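Iron-regulated outer membrane protein (Neisseria meningitidis, PDB 4B7O) is a TonB-dependent iron transporter of the outer membrane, probably active in siderophore uptake. Local coordinates at residues P614-A627 and A664-R676. Numbering follows the deposited sequence.
Sequences PRFYDTHPKKLLSA and AVGSILVAGQKDR
Tyr617 has CG anti to its own carbonyl carbon (chi1 -67°), which sets its ring under Val670, with the CG2 methyl over the ring centre. The CH-pi contact measures 3.5 Å from Val670 CG2 to the ring centroid. The end of strand 603-618 in the TonB-dependent transporter beta-barrel, and the loop that follows it, here meet the loop after strand 652-665. A single beta bridge joins Phe616 and Leu669. Phe616 N donates to Ile668 O at 2.7 Å, and Val670 N donates to Phe616 O at 2.9 Å. Ile668 CG1 sits between its backbone N and carbonyl carbon (chi1 61°), which carries CD1 over one face of the Phe616 ring, offset toward the rim. Met112, in the short strand 112-113, also touches this phenylalanine. Leu669 fits between the strand and the returning loop: CD2 meets CB of Phe616 and of Leu625, and CD1 comes close to Ala627 N. Residues 669-672 form a type I turn. Just before it, Ser667 OG accepts from Leu669 N in an ST turn and is also hydrogen-bonded to Gln673 OE1. The methyl CB of Ala627 packs 3.2 Å from Gln673 OE1.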
# COMPACT_ATOMS: atom_id res chain seq x y z
N PRO A 614 1.84 -17.30 5.56
CA PRO A 614 1.92 -17.27 4.11
C PRO A 614 2.97 -18.23 3.62
O PRO A 614 4.08 -18.21 4.09
CB PRO A 614 2.31 -15.85 3.80
CG PRO A 614 3.07 -15.42 4.99
CD PRO A 614 2.44 -16.11 6.16
N ARG A 615 2.56 -19.14 2.74
CA ARG A 615 3.40 -20.26 2.32
C ARG A 615 3.35 -20.36 0.82
O ARG A 615 2.27 -20.37 0.25
CB ARG A 615 2.93 -21.54 2.98
CG ARG A 615 3.46 -21.65 4.39
CD ARG A 615 4.91 -21.20 4.51
NE ARG A 615 5.36 -21.42 5.89
CZ ARG A 615 5.20 -20.56 6.90
NH1 ARG A 615 4.65 -19.38 6.70
NH2 ARG A 615 5.61 -20.86 8.13
N PHE A 616 4.52 -20.37 0.18
CA PHE A 616 4.62 -20.35 -1.30
C PHE A 616 5.13 -21.71 -1.78
O PHE A 616 6.22 -22.12 -1.36
CB PHE A 616 5.57 -19.23 -1.73
CG PHE A 616 4.98 -17.86 -1.66
CD1 PHE A 616 4.53 -17.32 -0.44
CD2 PHE A 616 4.90 -17.07 -2.81
CE1 PHE A 616 3.97 -16.06 -0.38
CE2 PHE A 616 4.34 -15.78 -2.76
CZ PHE A 616 3.87 -15.28 -1.54
N TYR A 617 4.33 -22.42 -2.58
CA TYR A 617 4.67 -23.81 -3.00
C TYR A 617 5.10 -23.87 -4.44
O TYR A 617 4.36 -23.39 -5.33
CB TYR A 617 3.46 -24.73 -2.91
CG TYR A 617 2.98 -24.96 -1.53
CD1 TYR A 617 2.18 -24.00 -0.88
CD2 TYR A 617 3.33 -26.11 -0.84
CE1 TYR A 617 1.74 -24.20 0.40
CE2 TYR A 617 2.89 -26.33 0.46
CZ TYR A 617 2.09 -25.37 1.07
OH TYR A 617 1.63 -25.52 2.33
N ASP A 618 6.25 -24.48 -4.67
CA ASP A 618 6.92 -24.45 -5.99
C ASP A 618 6.40 -25.61 -6.79
O ASP A 618 6.58 -26.76 -6.38
CB ASP A 618 8.43 -24.65 -5.80
CG ASP A 618 9.17 -23.38 -5.33
OD1 ASP A 618 9.37 -22.44 -6.14
OD2 ASP A 618 9.57 -23.35 -4.15
N THR A 619 5.78 -25.38 -7.93
CA THR A 619 5.46 -26.56 -8.75
C THR A 619 6.24 -26.62 -10.04
O THR A 619 5.79 -27.26 -11.00
CB THR A 619 3.99 -26.61 -9.15
OG1 THR A 619 3.66 -25.42 -9.89
CG2 THR A 619 3.09 -26.79 -7.91
N HIS A 620 7.39 -25.95 -10.09
CA HIS A 620 8.16 -25.83 -11.34
C HIS A 620 9.56 -26.31 -11.12
O HIS A 620 10.23 -25.90 -10.15
CB HIS A 620 8.10 -24.40 -11.86
CG HIS A 620 8.82 -24.16 -13.18
ND1 HIS A 620 10.16 -24.35 -13.35
CD2 HIS A 620 8.34 -23.63 -14.41
CE1 HIS A 620 10.51 -24.01 -14.62
NE2 HIS A 620 9.39 -23.56 -15.26
N PRO A 621 10.03 -27.21 -12.00
CA PRO A 621 11.33 -27.87 -11.86
C PRO A 621 12.45 -26.96 -11.36
O PRO A 621 13.08 -27.31 -10.35
CB PRO A 621 11.64 -28.43 -13.28
CG PRO A 621 10.35 -28.38 -14.05
CD PRO A 621 9.30 -27.67 -13.21
N LYS A 622 12.71 -25.82 -12.02
CA LYS A 622 13.78 -24.91 -11.56
C LYS A 622 13.10 -23.86 -10.69
O LYS A 622 12.69 -22.82 -11.20
CB LYS A 622 14.48 -24.23 -12.76
CG LYS A 622 14.88 -25.13 -13.93
CD LYS A 622 15.96 -26.14 -13.51
CE LYS A 622 16.58 -26.83 -14.72
NZ LYS A 622 17.44 -27.95 -14.26
N LYS A 623 12.95 -24.13 -9.40
CA LYS A 623 11.92 -23.51 -8.55
C LYS A 623 11.90 -22.00 -8.64
O LYS A 623 12.78 -21.33 -8.08
CB LYS A 623 12.17 -23.91 -7.10
CG LYS A 623 12.13 -25.41 -6.87
CD LYS A 623 12.68 -25.72 -5.50
CE LYS A 623 14.09 -26.28 -5.60
NZ LYS A 623 14.75 -26.24 -4.27
N LEU A 624 10.91 -21.45 -9.34
CA LEU A 624 10.94 -20.05 -9.69
C LEU A 624 10.23 -19.16 -8.71
O LEU A 624 10.10 -17.96 -9.03
CB LEU A 624 10.35 -19.80 -11.06
CG LEU A 624 10.98 -20.60 -12.19
CD1 LEU A 624 9.96 -20.78 -13.31
CD2 LEU A 624 12.32 -20.00 -12.65
N LEU A 625 9.77 -19.70 -7.56
CA LEU A 625 9.11 -18.85 -6.55
C LEU A 625 10.12 -18.08 -5.69
O LEU A 625 11.16 -18.61 -5.33
CB LEU A 625 8.10 -19.64 -5.67
CG LEU A 625 6.75 -19.92 -6.34
CD1 LEU A 625 5.67 -20.31 -5.36
CD2 LEU A 625 6.25 -18.76 -7.14
N SER A 626 9.77 -16.86 -5.30
CA SER A 626 10.72 -15.94 -4.62
C SER A 626 10.44 -15.58 -3.15
O SER A 626 9.29 -15.33 -2.79
CB SER A 626 10.77 -14.63 -5.41
OG SER A 626 11.73 -13.74 -4.85
N ALA A 627 11.50 -15.46 -2.36
CA ALA A 627 11.41 -15.01 -0.96
C ALA A 627 11.48 -13.50 -0.77
O ALA A 627 11.61 -13.00 0.34
CB ALA A 627 12.50 -15.65 -0.13
N ALA A 664 9.59 -14.93 14.84
CA ALA A 664 9.13 -15.74 13.72
C ALA A 664 10.26 -16.64 13.30
O ALA A 664 11.42 -16.38 13.62
CB ALA A 664 8.74 -14.86 12.55
N VAL A 665 9.91 -17.69 12.55
CA VAL A 665 10.88 -18.63 12.02
C VAL A 665 10.29 -19.09 10.69
O VAL A 665 9.05 -19.08 10.52
CB VAL A 665 11.09 -19.88 12.93
CG1 VAL A 665 11.08 -19.52 14.42
CG2 VAL A 665 10.03 -20.94 12.66
N GLY A 666 11.16 -19.50 9.77
CA GLY A 666 10.71 -19.96 8.46
C GLY A 666 10.62 -18.88 7.39
O GLY A 666 10.28 -17.71 7.64
N SER A 667 10.93 -19.32 6.18
CA SER A 667 10.78 -18.52 4.98
C SER A 667 9.32 -18.57 4.56
O SER A 667 8.58 -19.48 4.99
CB SER A 667 11.69 -19.16 3.88
OG SER A 667 11.46 -18.64 2.56
N ILE A 668 8.89 -17.64 3.72
CA ILE A 668 7.61 -17.84 3.06
C ILE A 668 7.63 -19.05 2.07
O ILE A 668 6.57 -19.60 1.74
CB ILE A 668 7.13 -16.56 2.35
CG1 ILE A 668 8.12 -16.15 1.27
CG2 ILE A 668 6.93 -15.44 3.35
CD1 ILE A 668 7.55 -15.18 0.23
N LEU A 669 8.82 -19.45 1.59
CA LEU A 669 8.93 -20.56 0.64
C LEU A 669 8.91 -21.91 1.34
O LEU A 669 9.76 -22.24 2.17
CB LEU A 669 10.18 -20.45 -0.27
CG LEU A 669 10.27 -19.20 -1.17
CD1 LEU A 669 11.65 -19.02 -1.80
CD2 LEU A 669 9.18 -19.24 -2.22
N VAL A 670 7.93 -22.72 0.96
CA VAL A 670 7.80 -24.05 1.50
C VAL A 670 9.06 -24.85 1.15
O VAL A 670 9.57 -25.61 1.99
CB VAL A 670 6.54 -24.71 0.92
CG1 VAL A 670 6.58 -26.23 1.12
CG2 VAL A 670 5.33 -24.09 1.56
N ALA A 671 9.53 -24.68 -0.09
CA ALA A 671 10.79 -25.28 -0.57
C ALA A 671 12.08 -24.76 0.16
O ALA A 671 13.13 -25.41 0.11
CB ALA A 671 10.89 -25.11 -2.09
N GLY A 672 11.98 -23.63 0.87
CA GLY A 672 13.12 -23.03 1.61
C GLY A 672 13.75 -21.88 0.82
O GLY A 672 13.66 -21.81 -0.40
N GLN A 673 14.37 -20.93 1.50
CA GLN A 673 15.00 -19.84 0.76
C GLN A 673 16.54 -19.94 0.82
O GLN A 673 17.10 -20.44 1.79
CB GLN A 673 14.44 -18.47 1.18
CG GLN A 673 15.23 -17.71 2.21
CD GLN A 673 14.44 -16.59 2.84
OE1 GLN A 673 13.22 -16.60 2.83
NE2 GLN A 673 15.14 -15.64 3.46
N LYS A 674 17.21 -19.48 -0.24
CA LYS A 674 18.69 -19.64 -0.35
C LYS A 674 19.52 -18.34 -0.40
O LYS A 674 19.06 -17.31 -0.94
CB LYS A 674 19.07 -20.62 -1.48
CG LYS A 674 18.13 -20.58 -2.68
CD LYS A 674 18.60 -21.48 -3.84
CE LYS A 674 18.22 -22.96 -3.67
NZ LYS A 674 18.36 -23.42 -2.24
N ASP A 675 20.73 -18.39 0.16
CA ASP A 675 21.68 -17.28 0.14
C ASP A 675 22.38 -17.26 -1.24
O ASP A 675 21.70 -17.36 -2.24
CB ASP A 675 22.67 -17.37 1.32
CG ASP A 675 23.54 -18.64 1.28
OD1 ASP A 675 23.78 -19.18 0.14
OD2 ASP A 675 23.98 -19.10 2.38
N ARG A 676 23.72 -17.15 -1.28
CA ARG A 676 24.49 -17.16 -2.55
C ARG A 676 25.82 -17.98 -2.51
O ARG A 676 25.86 -19.21 -2.67
CB ARG A 676 24.73 -15.70 -3.02
CG ARG A 676 25.34 -14.72 -1.98
CD ARG A 676 26.86 -14.87 -1.79
NE ARG A 676 27.23 -16.00 -0.90
CZ ARG A 676 28.33 -16.77 -1.00
NH1 ARG A 676 29.23 -16.59 -1.95
NH2 ARG A 676 28.53 -17.74 -0.13
O HOH W 1 6.52 -19.95 10.37